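Local atomic coordinates of periplasmic binding protein (Xylanimonas cellulosilytica, PDB entry 4MX8), a protein that probably binds an iron-siderophore-like solute outside the membrane and delivers it to an uptake transporter, as in related TroA-like solute-binding proteins. Residues A[29-35]-A[203-207]; A[48-54]-A[88-93]; A[75-79]-A[290-295]; A[164-169]-A[302-306]; A[282-286]-A[311-315]. One frame throughout, in Å; residues are numbered along the deposited sequence.

Overall arrangement
The contacts run along a two-lobed TroA-like fold. Contact 2 lies in the N-terminal lobe and contact 5 at the far end of the C-terminal lobe, with centres about 35 Å apart. Contact 3 sits between them, its centre about 8 Å from that of the chain. It touches contact 2 through Met54, which packs on Val75, Pro76, Leu79 and Val295. It touches contact 4 through Tyr78 on Ile304 and Trp292 on Met305. Contact 4 pairs the interlobe helix with the C-terminal helix that leads to contact 5. Contact 1 is a surface contact, its centre about 26 Å from that of contact 4, across the chain's centre. The solute site probably lies between the lobes, as in relatives.

Contact 1: residues A[29-35]-A[203-207]; sequences EGADPVY and DPRGA
Arg205 lays its guanidinium against the backbone of the N-terminal loop 29-35, with Glu29 O over one face, 3.9 Å from CZ. The contact joins two surface loops of the two-lobed TroA-like fold. One leads into strand 35-43, the other into helix 207-214 of the C-terminal lobe. Residues 203-206 form a type I beta turn, with Pro204 and Arg205 at its two central positions. A weak bond from Arg205 N to Asp203 OD2 (3.4 Å) spans its start. The backbones stay well apart: the CA atoms of Glu29 and Arg205 are 8.9 Å from each other, those of Pro33 and Asp203 9.9 Å. Arg205 bridges the gap with chi1 and chi2 both t and chi3 m. Loop 29-35 curves round the edge of the Arg205 guanidinium: Gly30 O is 3.6 Å from NH1, Ala31 O 3.0 Å from NH2, and Pro33 CD 4.1 Å from NH2. Further along, Tyr35 (chi1 m) points toward the turn and sets its OH 3.9 Å from Pro204 CG.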
# COMPACT_ATOMS: atom_id res chain seq x y z
N GLU A 29 2.38 -15.42 -4.60
CA GLU A 29 1.77 -14.19 -5.10
C GLU A 29 2.19 -13.93 -6.54
O GLU A 29 1.87 -12.89 -7.12
CB GLU A 29 2.07 -12.98 -4.19
CG GLU A 29 3.56 -12.68 -4.02
CD GLU A 29 3.83 -11.53 -3.04
OE1 GLU A 29 5.03 -11.14 -2.93
OE2 GLU A 29 2.86 -11.03 -2.41
N GLY A 30 2.89 -14.89 -7.13
CA GLY A 30 3.27 -14.77 -8.52
C GLY A 30 2.40 -15.63 -9.40
O GLY A 30 2.54 -15.64 -10.63
N ALA A 31 1.49 -16.37 -8.76
CA ALA A 31 0.67 -17.34 -9.45
C ALA A 31 -0.63 -16.72 -9.94
O ALA A 31 -1.14 -15.79 -9.31
CB ALA A 31 0.38 -18.49 -8.53
N ASP A 32 -1.17 -17.24 -11.04
CA ASP A 32 -2.49 -16.82 -11.51
C ASP A 32 -3.50 -17.13 -10.43
O ASP A 32 -3.66 -18.29 -10.05
CB ASP A 32 -2.90 -17.54 -12.79
CG ASP A 32 -2.09 -17.11 -13.98
OD1 ASP A 32 -1.30 -16.15 -13.84
OD2 ASP A 32 -2.25 -17.72 -15.06
N PRO A 33 -4.20 -16.09 -9.93
CA PRO A 33 -5.17 -16.27 -8.84
C PRO A 33 -6.34 -17.12 -9.27
O PRO A 33 -6.69 -17.21 -10.45
CB PRO A 33 -5.64 -14.84 -8.55
CG PRO A 33 -5.47 -14.14 -9.83
CD PRO A 33 -4.22 -14.73 -10.46
N VAL A 34 -6.94 -17.79 -8.29
CA VAL A 34 -8.16 -18.55 -8.50
C VAL A 34 -9.02 -18.18 -7.30
O VAL A 34 -8.66 -18.46 -6.16
CB VAL A 34 -7.88 -20.05 -8.56
CG1 VAL A 34 -9.16 -20.81 -8.50
CG2 VAL A 34 -7.15 -20.40 -9.84
N TYR A 35 -10.12 -17.47 -7.55
CA TYR A 35 -10.87 -16.88 -6.45
C TYR A 35 -12.02 -17.78 -6.02
O TYR A 35 -12.67 -18.42 -6.86
CB TYR A 35 -11.39 -15.49 -6.81
CG TYR A 35 -10.31 -14.47 -7.11
CD1 TYR A 35 -9.63 -13.83 -6.08
CD2 TYR A 35 -9.96 -14.15 -8.43
CE1 TYR A 35 -8.62 -12.90 -6.35
CE2 TYR A 35 -8.96 -13.23 -8.70
CZ TYR A 35 -8.30 -12.60 -7.66
OH TYR A 35 -7.31 -11.69 -7.92
N ASP A 203 -7.42 -6.11 -12.31
CA ASP A 203 -6.25 -6.84 -11.82
C ASP A 203 -5.59 -6.07 -10.70
O ASP A 203 -5.12 -4.95 -10.91
CB ASP A 203 -5.23 -7.07 -12.93
CG ASP A 203 -3.99 -7.81 -12.42
OD1 ASP A 203 -2.88 -7.56 -12.96
OD2 ASP A 203 -4.12 -8.63 -11.49
N PRO A 204 -5.56 -6.67 -9.49
CA PRO A 204 -5.13 -5.93 -8.30
C PRO A 204 -3.63 -6.02 -8.08
O PRO A 204 -3.08 -5.36 -7.19
CB PRO A 204 -5.92 -6.61 -7.18
CG PRO A 204 -6.31 -7.97 -7.72
CD PRO A 204 -5.92 -8.05 -9.17
N ARG A 205 -2.97 -6.81 -8.91
CA ARG A 205 -1.52 -6.82 -8.91
C ARG A 205 -0.96 -5.44 -9.32
O ARG A 205 0.11 -5.02 -8.86
CB ARG A 205 -1.00 -7.94 -9.82
CG ARG A 205 0.38 -8.48 -9.41
CD ARG A 205 0.86 -9.62 -10.31
NE ARG A 205 0.02 -10.82 -10.21
CZ ARG A 205 0.40 -12.04 -10.59
NH1 ARG A 205 1.61 -12.24 -11.10
NH2 ARG A 205 -0.43 -13.07 -10.46
N GLY A 206 -1.69 -4.71 -10.15
CA GLY A 206 -1.16 -3.51 -10.75
C GLY A 206 -1.77 -2.24 -10.21
O GLY A 206 -1.47 -1.15 -10.72
N ALA A 207 -2.61 -2.37 -9.19
CA ALA A 207 -3.28 -1.23 -8.58
C ALA A 207 -2.27 -0.30 -7.93
O ALA A 207 -2.41 0.93 -7.98
CB ALA A 207 -4.27 -1.71 -7.56

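Contact 2: residues A[48-54]-A[88-93]; sequences RIVVFDM and FNAGTL
Phe52 is the main bump of this contact. Its ring (chi1 m, chi2 near -94°) enters a hollow formed by the bend 90-92. The backbone of that bend passes round the ring edge: Phe52 CZ is 3.5 Å from Ala90 O, CE1 4.3 Å from Gly91 CA, and CD1 3.4 Å from Thr92 O. Gly91 adopts phi 145° and psi -135°, angles that suit glycine. A CB there would also sit tight against Phe52 CE1. Ala90 CB is a smaller bump between two side chains, 3.8 Å from Val50 CG1 and 3.7 Å from Phe52 CZ. Val50 (chi1 t) also sets CG2 3.5 Å from Phe88 CZ, and Arg48 NH1 lies 3.9 Å from Phe88 CD2. The setting is the parallel alpha/beta sheet of the N-terminal lobe. Strand 49-51 hydrogen-bonds to strand 108-111 on one side and to strand 67-70 on the other, then turns at Asp53, the N-cap of helix 54-62. Helix 98-104 adds Ile101 against Phe52 and Ala90. The segments run 33° apart. Their CA atoms are 7.4 Å apart at Val50 and Ala90, and 5.9 Å at Phe52 and Leu93. Leu93 CD2 fills the space beside the turn, 3.7 Å from Phe52 O and 4.2 Å from Met54 CG (selenomethionine). A water lies 2.8 Å from both Phe52 O and Leu93 O, placed to donate to either.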
# COMPACT_ATOMS: atom_id res chain seq x y z
N ARG A 48 -7.60 -9.53 21.48
CA ARG A 48 -6.23 -9.90 21.11
C ARG A 48 -6.10 -10.04 19.61
O ARG A 48 -6.26 -11.15 19.08
CB ARG A 48 -5.82 -11.23 21.73
CG ARG A 48 -4.80 -11.13 22.84
CD ARG A 48 -3.84 -12.31 22.83
NE ARG A 48 -3.11 -12.40 24.09
CZ ARG A 48 -1.90 -11.90 24.31
NH1 ARG A 48 -1.24 -11.28 23.35
NH2 ARG A 48 -1.35 -12.02 25.51
N ILE A 49 -5.81 -8.95 18.91
CA ILE A 49 -5.74 -8.98 17.45
C ILE A 49 -4.30 -9.19 16.99
O ILE A 49 -3.38 -8.52 17.46
CB ILE A 49 -6.26 -7.67 16.83
CG1 ILE A 49 -7.54 -7.21 17.51
CG2 ILE A 49 -6.46 -7.84 15.34
CD1 ILE A 49 -8.04 -5.89 17.01
N VAL A 50 -4.11 -10.12 16.06
CA VAL A 50 -2.81 -10.32 15.44
C VAL A 50 -2.91 -9.89 13.98
O VAL A 50 -3.81 -10.34 13.27
CB VAL A 50 -2.37 -11.78 15.54
CG1 VAL A 50 -1.07 -11.99 14.83
CG2 VAL A 50 -2.22 -12.16 17.00
N VAL A 51 -2.02 -9.01 13.54
CA VAL A 51 -2.12 -8.43 12.20
C VAL A 51 -0.81 -8.62 11.42
O VAL A 51 0.25 -8.22 11.89
CB VAL A 51 -2.45 -6.92 12.28
CG1 VAL A 51 -2.38 -6.27 10.90
CG2 VAL A 51 -3.80 -6.70 12.91
N PHE A 52 -0.90 -9.20 10.22
CA PHE A 52 0.27 -9.34 9.35
C PHE A 52 0.35 -8.29 8.23
O PHE A 52 1.41 -8.07 7.66
CB PHE A 52 0.31 -10.73 8.70
CG PHE A 52 0.69 -11.84 9.65
CD1 PHE A 52 2.00 -12.27 9.76
CD2 PHE A 52 -0.28 -12.49 10.41
CE1 PHE A 52 2.34 -13.32 10.62
CE2 PHE A 52 0.06 -13.54 11.28
CZ PHE A 52 1.37 -13.95 11.38
N ASP A 53 -0.78 -7.67 7.90
CA ASP A 53 -0.87 -6.69 6.80
C ASP A 53 -0.79 -5.27 7.40
O ASP A 53 -1.69 -4.84 8.12
CB ASP A 53 -2.18 -6.89 6.02
CG ASP A 53 -2.42 -5.82 4.94
OD1 ASP A 53 -1.49 -5.54 4.14
OD2 ASP A 53 -3.55 -5.27 4.89
N MSE A 54 0.30 -4.56 7.11
CA MSE A 54 0.54 -3.26 7.73
C MSE A 54 -0.60 -2.26 7.49
O MSE A 54 -0.82 -1.35 8.28
CB MSE A 54 1.90 -2.68 7.28
CG MSE A 54 3.14 -3.49 7.69
SE MSE A 54 3.22 -3.95 9.58
CE MSE A 54 2.15 -5.56 9.63
N PHE A 88 3.70 -9.30 20.77
CA PHE A 88 4.57 -10.42 20.52
C PHE A 88 4.85 -10.53 19.02
O PHE A 88 4.04 -10.07 18.20
CB PHE A 88 3.97 -11.72 21.07
CG PHE A 88 2.79 -12.24 20.29
CD1 PHE A 88 2.98 -13.16 19.26
CD2 PHE A 88 1.50 -11.81 20.57
CE1 PHE A 88 1.90 -13.64 18.53
CE2 PHE A 88 0.42 -12.28 19.83
CZ PHE A 88 0.63 -13.20 18.82
N ASN A 89 5.99 -11.13 18.66
CA ASN A 89 6.35 -11.26 17.25
C ASN A 89 5.66 -12.46 16.59
O ASN A 89 5.87 -13.61 16.98
CB ASN A 89 7.88 -11.30 17.10
CG ASN A 89 8.32 -11.38 15.65
OD1 ASN A 89 8.68 -10.36 15.03
ND2 ASN A 89 8.31 -12.60 15.10
N ALA A 90 4.83 -12.19 15.59
CA ALA A 90 3.99 -13.23 14.97
C ALA A 90 4.63 -13.91 13.79
O ALA A 90 4.10 -14.90 13.28
CB ALA A 90 2.65 -12.64 14.55
N GLY A 91 5.76 -13.38 13.33
CA GLY A 91 6.38 -13.89 12.12
C GLY A 91 7.05 -12.80 11.30
O GLY A 91 7.76 -11.96 11.86
N THR A 92 6.84 -12.83 9.99
CA THR A 92 7.27 -11.75 9.09
C THR A 92 6.10 -11.42 8.17
O THR A 92 5.02 -11.98 8.33
CB THR A 92 8.43 -12.17 8.22
OG1 THR A 92 7.95 -13.16 7.30
CG2 THR A 92 9.57 -12.73 9.06
N LEU A 93 6.32 -10.55 7.19
CA LEU A 93 5.24 -10.14 6.29
C LEU A 93 4.75 -11.30 5.42
O LEU A 93 3.69 -11.20 4.81
CB LEU A 93 5.71 -9.01 5.37
CG LEU A 93 6.08 -7.69 6.05
CD1 LEU A 93 6.62 -6.70 5.04
CD2 LEU A 93 4.87 -7.15 6.77
O HOH W 1 1.68 -9.20 5.08

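Contact 3: residues A[75-79]-A[290-295]; sequences VPDYL and TAWYIV
This is a buried, mostly apolar packing contact between the N-terminal and C-terminal lobes. It joins the loop entering the short, weakly bonded helix 77-80 of the N-terminal lobe to helix 289-295, which follows the last strand of the C-terminal lobe. It therefore lies near the junction of the lobes in this two-lobed fold. The closest CA pair is Pro76 and Thr290, 7.2 Å apart. Pro76 presents its ring to the helix: CG is 3.7 Å from Thr290 CG2 and 3.8 Å from Val295 CG2. Tyr78 (chi1 p, chi2 88°) reaches past it, with OH 3.4 Å from Val295 CG2 and 3.9 Å from Ala291 CA. Tyr78 CE2 is 4.4 Å from Thr290 CG2. Thr290 has chi1 m and Val295 chi1 t. A pi-type turn widens the helix here. Val295 N donates to Thr290 O at 3.0 Å, while the Ile294 N bond to the same oxygen, also 3.0 Å, is weak. Both residues that bracket this turn meet the Pro76 ring. Across from them, Leu79 N bonds to Pro76 O at 3.0 Å, at the start of helix 77-80. Around the contact, Met54 packs on Pro76, and Ile304 on Tyr78 and Ala291. No hydrogen bond joins the two segments. The Tyr78 hydroxyl instead pairs with Thr301 OG1 on helix 299-309, so shape and apolar burial hold these two segments together.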
# COMPACT_ATOMS: atom_id res chain seq x y z
N VAL A 75 7.16 -3.60 11.18
CA VAL A 75 6.23 -2.52 11.47
C VAL A 75 6.97 -1.21 11.27
O VAL A 75 8.00 -0.98 11.91
CB VAL A 75 5.68 -2.59 12.91
CG1 VAL A 75 4.86 -1.35 13.22
CG2 VAL A 75 4.85 -3.83 13.10
N PRO A 76 6.45 -0.35 10.36
CA PRO A 76 7.03 0.96 10.05
C PRO A 76 6.98 1.82 11.29
O PRO A 76 6.08 1.66 12.10
CB PRO A 76 6.06 1.53 9.02
CG PRO A 76 5.42 0.34 8.42
CD PRO A 76 5.27 -0.63 9.55
N ASP A 77 7.94 2.72 11.45
CA ASP A 77 8.00 3.53 12.66
C ASP A 77 6.72 4.31 12.90
O ASP A 77 6.28 4.46 14.04
CB ASP A 77 9.22 4.46 12.63
CG ASP A 77 9.52 4.99 11.23
OD1 ASP A 77 8.57 5.19 10.42
OD2 ASP A 77 10.73 5.20 10.95
N TYR A 78 6.08 4.79 11.84
CA TYR A 78 4.88 5.59 12.02
C TYR A 78 3.67 4.80 12.51
O TYR A 78 2.67 5.40 12.90
CB TYR A 78 4.56 6.42 10.78
CG TYR A 78 4.07 5.69 9.55
CD1 TYR A 78 2.72 5.43 9.37
CD2 TYR A 78 4.94 5.32 8.54
CE1 TYR A 78 2.26 4.78 8.24
CE2 TYR A 78 4.48 4.66 7.40
CZ TYR A 78 3.13 4.40 7.26
OH TYR A 78 2.63 3.77 6.16
N LEU A 79 3.77 3.47 12.48
CA LEU A 79 2.70 2.61 12.99
C LEU A 79 3.09 1.92 14.29
O LEU A 79 2.26 1.26 14.92
CB LEU A 79 2.31 1.56 11.95
CG LEU A 79 1.76 2.13 10.65
CD1 LEU A 79 1.42 1.01 9.70
CD2 LEU A 79 0.56 2.98 10.93
N THR A 290 8.25 3.29 2.12
CA THR A 290 7.45 2.46 3.03
C THR A 290 5.95 2.64 2.82
O THR A 290 5.22 1.65 2.71
CB THR A 290 7.76 2.74 4.50
OG1 THR A 290 9.16 2.59 4.74
CG2 THR A 290 7.04 1.76 5.36
N ALA A 291 5.48 3.88 2.77
CA ALA A 291 4.05 4.08 2.54
C ALA A 291 3.60 3.59 1.15
O ALA A 291 2.71 2.75 1.05
CB ALA A 291 3.64 5.51 2.76
N TRP A 292 4.23 4.07 0.09
CA TRP A 292 3.79 3.70 -1.24
C TRP A 292 4.10 2.26 -1.67
O TRP A 292 3.44 1.73 -2.55
CB TRP A 292 4.33 4.67 -2.28
CG TRP A 292 3.81 6.06 -2.16
CD1 TRP A 292 4.21 7.00 -1.26
CD2 TRP A 292 2.80 6.67 -2.98
NE1 TRP A 292 3.51 8.17 -1.47
CE2 TRP A 292 2.64 7.99 -2.51
CE3 TRP A 292 2.02 6.23 -4.05
CZ2 TRP A 292 1.73 8.89 -3.09
CZ3 TRP A 292 1.13 7.11 -4.63
CH2 TRP A 292 0.99 8.44 -4.14
N TYR A 293 5.09 1.62 -1.07
CA TYR A 293 5.44 0.29 -1.55
C TYR A 293 5.22 -0.85 -0.55
O TYR A 293 4.80 -1.93 -0.93
CB TYR A 293 6.87 0.27 -2.06
CG TYR A 293 7.34 -1.09 -2.52
CD1 TYR A 293 7.11 -1.52 -3.80
CD2 TYR A 293 8.01 -1.94 -1.66
CE1 TYR A 293 7.53 -2.75 -4.21
CE2 TYR A 293 8.42 -3.18 -2.07
CZ TYR A 293 8.18 -3.57 -3.35
OH TYR A 293 8.61 -4.81 -3.79
N ILE A 294 5.52 -0.63 0.73
CA ILE A 294 5.37 -1.71 1.72
C ILE A 294 3.95 -1.82 2.26
O ILE A 294 3.32 -2.86 2.18
CB ILE A 294 6.36 -1.57 2.90
CG1 ILE A 294 7.79 -1.78 2.42
CG2 ILE A 294 6.00 -2.55 3.99
CD1 ILE A 294 8.06 -3.17 1.94
N VAL A 295 3.45 -0.71 2.81
CA VAL A 295 2.13 -0.67 3.41
C VAL A 295 1.00 -0.60 2.38
O VAL A 295 0.14 -1.50 2.33
CB VAL A 295 2.00 0.54 4.34
CG1 VAL A 295 0.65 0.53 5.00
CG2 VAL A 295 3.11 0.51 5.38

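Contact 4: residues A[164-169]-A[302-306]; sequences ELEAGI and TRIMI
Glu164 and Arg303 form the polar part of this helix-helix contact. Arg303 NE donates to Glu164 OE1 at 2.9 Å, and NH2 to Glu164 OE2 at 3.2 Å, so the carboxylate and guanidinium meet as a bidentate salt bridge. A weak third bond runs from Arg303 NE to Glu164 OE2 at 3.4 Å. Arg303 NH1 has its own partner in Glu300. Thr302 OG1 is satisfied by Tyr137 OH and Gly298 O. Regular backbone bonds pair Gly168 N with Glu164 O, and Ile306 N with Thr302 O, each at 2.9 Å. The axes run nearly parallel, 19° apart and 9.9 Å at closest approach. Ile306 (chi1 m, chi2 t) fills the space over Gly168, where a CB would clash. Its CG2 is 3.4 Å from Gly168 O and its CD1 3.8 Å from Ile169 CG1. Leu165 CD2 lies 3.8 Å from Arg303 CG. Helix 155-179 is the long interlobe helix of this family, and helix 137-152 packs beside both through Leu138 and Leu141.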
# COMPACT_ATOMS: atom_id res chain seq x y z
N GLU A 164 -12.46 12.65 6.09
CA GLU A 164 -11.21 13.37 6.08
C GLU A 164 -10.38 12.97 4.86
O GLU A 164 -9.88 13.83 4.12
CB GLU A 164 -10.42 13.11 7.37
CG GLU A 164 -9.09 13.84 7.43
CD GLU A 164 -8.00 13.09 8.20
OE1 GLU A 164 -6.80 13.22 7.83
OE2 GLU A 164 -8.35 12.38 9.17
N LEU A 165 -10.24 11.67 4.64
CA LEU A 165 -9.44 11.18 3.52
C LEU A 165 -10.00 11.57 2.15
O LEU A 165 -9.26 11.82 1.21
CB LEU A 165 -9.23 9.66 3.61
CG LEU A 165 -8.41 9.13 4.78
CD1 LEU A 165 -8.30 7.62 4.70
CD2 LEU A 165 -7.02 9.76 4.79
N GLU A 166 -11.32 11.63 2.03
CA GLU A 166 -11.92 12.01 0.76
C GLU A 166 -11.59 13.47 0.47
O GLU A 166 -11.23 13.83 -0.66
CB GLU A 166 -13.42 11.78 0.75
CG GLU A 166 -14.07 12.04 -0.59
CD GLU A 166 -15.54 11.63 -0.64
OE1 GLU A 166 -15.82 10.42 -0.44
OE2 GLU A 166 -16.42 12.50 -0.89
N ALA A 167 -11.69 14.31 1.49
CA ALA A 167 -11.33 15.71 1.37
C ALA A 167 -9.84 15.91 1.07
O ALA A 167 -9.47 16.78 0.28
CB ALA A 167 -11.72 16.46 2.61
N GLY A 168 -8.99 15.11 1.70
CA GLY A 168 -7.56 15.21 1.46
C GLY A 168 -7.17 14.77 0.06
O GLY A 168 -6.38 15.42 -0.62
N ILE A 169 -7.75 13.65 -0.38
CA ILE A 169 -7.52 13.17 -1.73
C ILE A 169 -7.97 14.20 -2.77
O ILE A 169 -7.26 14.48 -3.73
CB ILE A 169 -8.19 11.83 -1.94
CG1 ILE A 169 -7.40 10.76 -1.21
CG2 ILE A 169 -8.24 11.49 -3.40
CD1 ILE A 169 -7.92 9.40 -1.45
N THR A 302 -2.51 6.66 3.87
CA THR A 302 -3.15 7.48 2.84
C THR A 302 -2.90 8.96 3.10
O THR A 302 -2.75 9.75 2.16
CB THR A 302 -4.67 7.22 2.73
OG1 THR A 302 -4.91 5.84 2.49
CG2 THR A 302 -5.26 8.00 1.59
N ARG A 303 -2.84 9.35 4.37
CA ARG A 303 -2.50 10.73 4.69
C ARG A 303 -1.07 11.02 4.22
O ARG A 303 -0.82 12.06 3.63
CB ARG A 303 -2.62 11.02 6.20
CG ARG A 303 -3.97 10.74 6.83
CD ARG A 303 -3.97 11.20 8.29
NE ARG A 303 -5.27 11.03 8.96
CZ ARG A 303 -5.50 10.12 9.91
NH1 ARG A 303 -4.52 9.31 10.30
NH2 ARG A 303 -6.69 10.03 10.49
N ILE A 304 -0.14 10.09 4.48
CA ILE A 304 1.24 10.25 4.02
C ILE A 304 1.28 10.40 2.50
O ILE A 304 1.98 11.26 1.97
CB ILE A 304 2.14 9.09 4.46
CG1 ILE A 304 2.32 9.10 5.97
CG2 ILE A 304 3.51 9.17 3.82
CD1 ILE A 304 3.05 7.89 6.46
N MSE A 305 0.51 9.58 1.80
CA MSE A 305 0.39 9.72 0.35
C MSE A 305 -0.11 11.11 -0.05
O MSE A 305 0.50 11.79 -0.89
CB MSE A 305 -0.54 8.66 -0.21
CG MSE A 305 -0.03 7.26 0.01
SE MSE A 305 -1.26 5.92 -0.66
CE MSE A 305 -0.11 4.41 -0.56
N ILE A 306 -1.21 11.54 0.56
CA ILE A 306 -1.76 12.88 0.32
C ILE A 306 -0.71 13.99 0.51
O ILE A 306 -0.62 14.91 -0.31
CB ILE A 306 -3.03 13.13 1.16
CG1 ILE A 306 -4.14 12.18 0.70
CG2 ILE A 306 -3.50 14.54 1.02
CD1 ILE A 306 -5.24 11.98 1.71

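Contact 5: residues A[282-286]-A[311-315]; sequences DHVLY and QVAAR
A Schellman motif ends helix 277-280 here, and the chain then enters strand 284-287, an outermost strand of the C-terminal lobe's mixed sheet. Asp282 is its C-prime residue, with positive phi (61°). The C-terminal tail 311-315 covers this corner; residues 311-314 have helical angles but lack regular helical bonds. Its Arg315, the chain's last residue, gives the largest share of the buried area. With chi1 and chi2 both m and chi3 t, the guanidinium turns back to the backbone. Arg315 NH1 donates to Asp282 O at 2.9 Å and to Val284 O at 3.0 Å, and Arg315 NH2 to Val284 O at 3.2 Å. Asp282 OD1, 3.4 Å from Arg315 NH1, lies well out of the guanidinium plane and adds a charge-only salt bridge. Leu285 (chi1 m) packs under the group: its CD2 is 3.6 Å from Arg315 CZ over one face, and 3.6 Å from Gln311 CB. CA atoms are nearest at His283 and Arg315 (6.5 Å), and at Leu285 and Gln311 (7.2 Å). Gln311 NE2 bonds to Asp308 O and only weakly to Tyr286 O, at 3.3 Å. Trp248 backs the apolar part, where Leu285 CD1 meets Val312 CG1 at 3.5 Å.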
# COMPACT_ATOMS: atom_id res chain seq x y z
N ASP A 282 12.96 21.28 -11.54
CA ASP A 282 12.77 20.93 -10.14
C ASP A 282 11.37 20.32 -9.94
O ASP A 282 10.60 20.69 -9.05
CB ASP A 282 13.01 22.15 -9.24
CG ASP A 282 13.22 21.79 -7.78
OD1 ASP A 282 13.38 20.59 -7.45
OD2 ASP A 282 13.23 22.73 -6.96
N HIS A 283 11.06 19.35 -10.80
CA HIS A 283 9.76 18.72 -10.86
C HIS A 283 9.92 17.23 -10.61
O HIS A 283 9.09 16.43 -11.05
CB HIS A 283 9.17 18.94 -12.25
CG HIS A 283 8.62 20.32 -12.48
ND1 HIS A 283 7.97 20.68 -13.64
CD2 HIS A 283 8.60 21.42 -11.68
CE1 HIS A 283 7.59 21.94 -13.56
NE2 HIS A 283 7.96 22.41 -12.38
N VAL A 284 10.99 16.85 -9.91
CA VAL A 284 11.15 15.46 -9.45
C VAL A 284 10.67 15.35 -8.00
O VAL A 284 11.23 15.97 -7.11
CB VAL A 284 12.62 14.97 -9.57
CG1 VAL A 284 12.78 13.59 -8.98
CG2 VAL A 284 13.05 14.95 -11.02
N LEU A 285 9.61 14.57 -7.79
CA LEU A 285 9.05 14.42 -6.45
C LEU A 285 9.27 13.02 -5.94
O LEU A 285 8.97 12.05 -6.65
CB LEU A 285 7.54 14.70 -6.49
CG LEU A 285 7.21 16.01 -7.19
CD1 LEU A 285 5.99 15.77 -8.00
CD2 LEU A 285 6.99 17.11 -6.20
N TYR A 286 9.79 12.89 -4.72
CA TYR A 286 10.02 11.57 -4.14
C TYR A 286 8.89 11.14 -3.20
O TYR A 286 8.49 11.88 -2.30
CB TYR A 286 11.38 11.52 -3.46
CG TYR A 286 12.52 11.64 -4.43
CD1 TYR A 286 13.11 10.50 -4.97
CD2 TYR A 286 12.98 12.88 -4.84
CE1 TYR A 286 14.14 10.60 -5.88
CE2 TYR A 286 14.02 12.98 -5.75
CZ TYR A 286 14.59 11.84 -6.26
OH TYR A 286 15.60 11.93 -7.18
N GLN A 311 3.11 17.90 -2.59
CA GLN A 311 4.38 18.56 -2.89
C GLN A 311 4.37 19.29 -4.22
O GLN A 311 5.10 20.27 -4.35
CB GLN A 311 5.53 17.56 -2.92
CG GLN A 311 5.82 16.81 -1.63
CD GLN A 311 6.90 15.74 -1.81
OE1 GLN A 311 8.11 16.01 -1.69
NE2 GLN A 311 6.47 14.50 -2.11
N VAL A 312 3.60 18.84 -5.22
CA VAL A 312 3.60 19.55 -6.52
C VAL A 312 3.23 21.00 -6.36
O VAL A 312 3.69 21.85 -7.13
CB VAL A 312 2.65 19.01 -7.59
CG1 VAL A 312 3.32 17.97 -8.42
CG2 VAL A 312 1.35 18.51 -6.97
N ALA A 313 2.37 21.28 -5.38
CA ALA A 313 1.91 22.64 -5.14
C ALA A 313 3.09 23.56 -4.89
O ALA A 313 3.04 24.75 -5.23
CB ALA A 313 0.97 22.67 -3.97
N ALA A 314 4.16 23.01 -4.33
CA ALA A 314 5.28 23.84 -3.89
C ALA A 314 6.37 24.09 -4.94
O ALA A 314 7.22 24.95 -4.74
CB ALA A 314 5.88 23.26 -2.64
N ARG A 315 6.33 23.35 -6.05
CA ARG A 315 7.41 23.42 -7.05
C ARG A 315 7.21 24.48 -8.13
O ARG A 315 6.10 24.97 -8.33
CB ARG A 315 7.61 22.05 -7.70
CG ARG A 315 7.84 20.94 -6.71
CD ARG A 315 9.12 21.16 -5.94
NE ARG A 315 9.40 19.98 -5.13
CZ ARG A 315 10.04 18.90 -5.59
NH1 ARG A 315 10.47 18.86 -6.84
NH2 ARG A 315 10.24 17.86 -4.79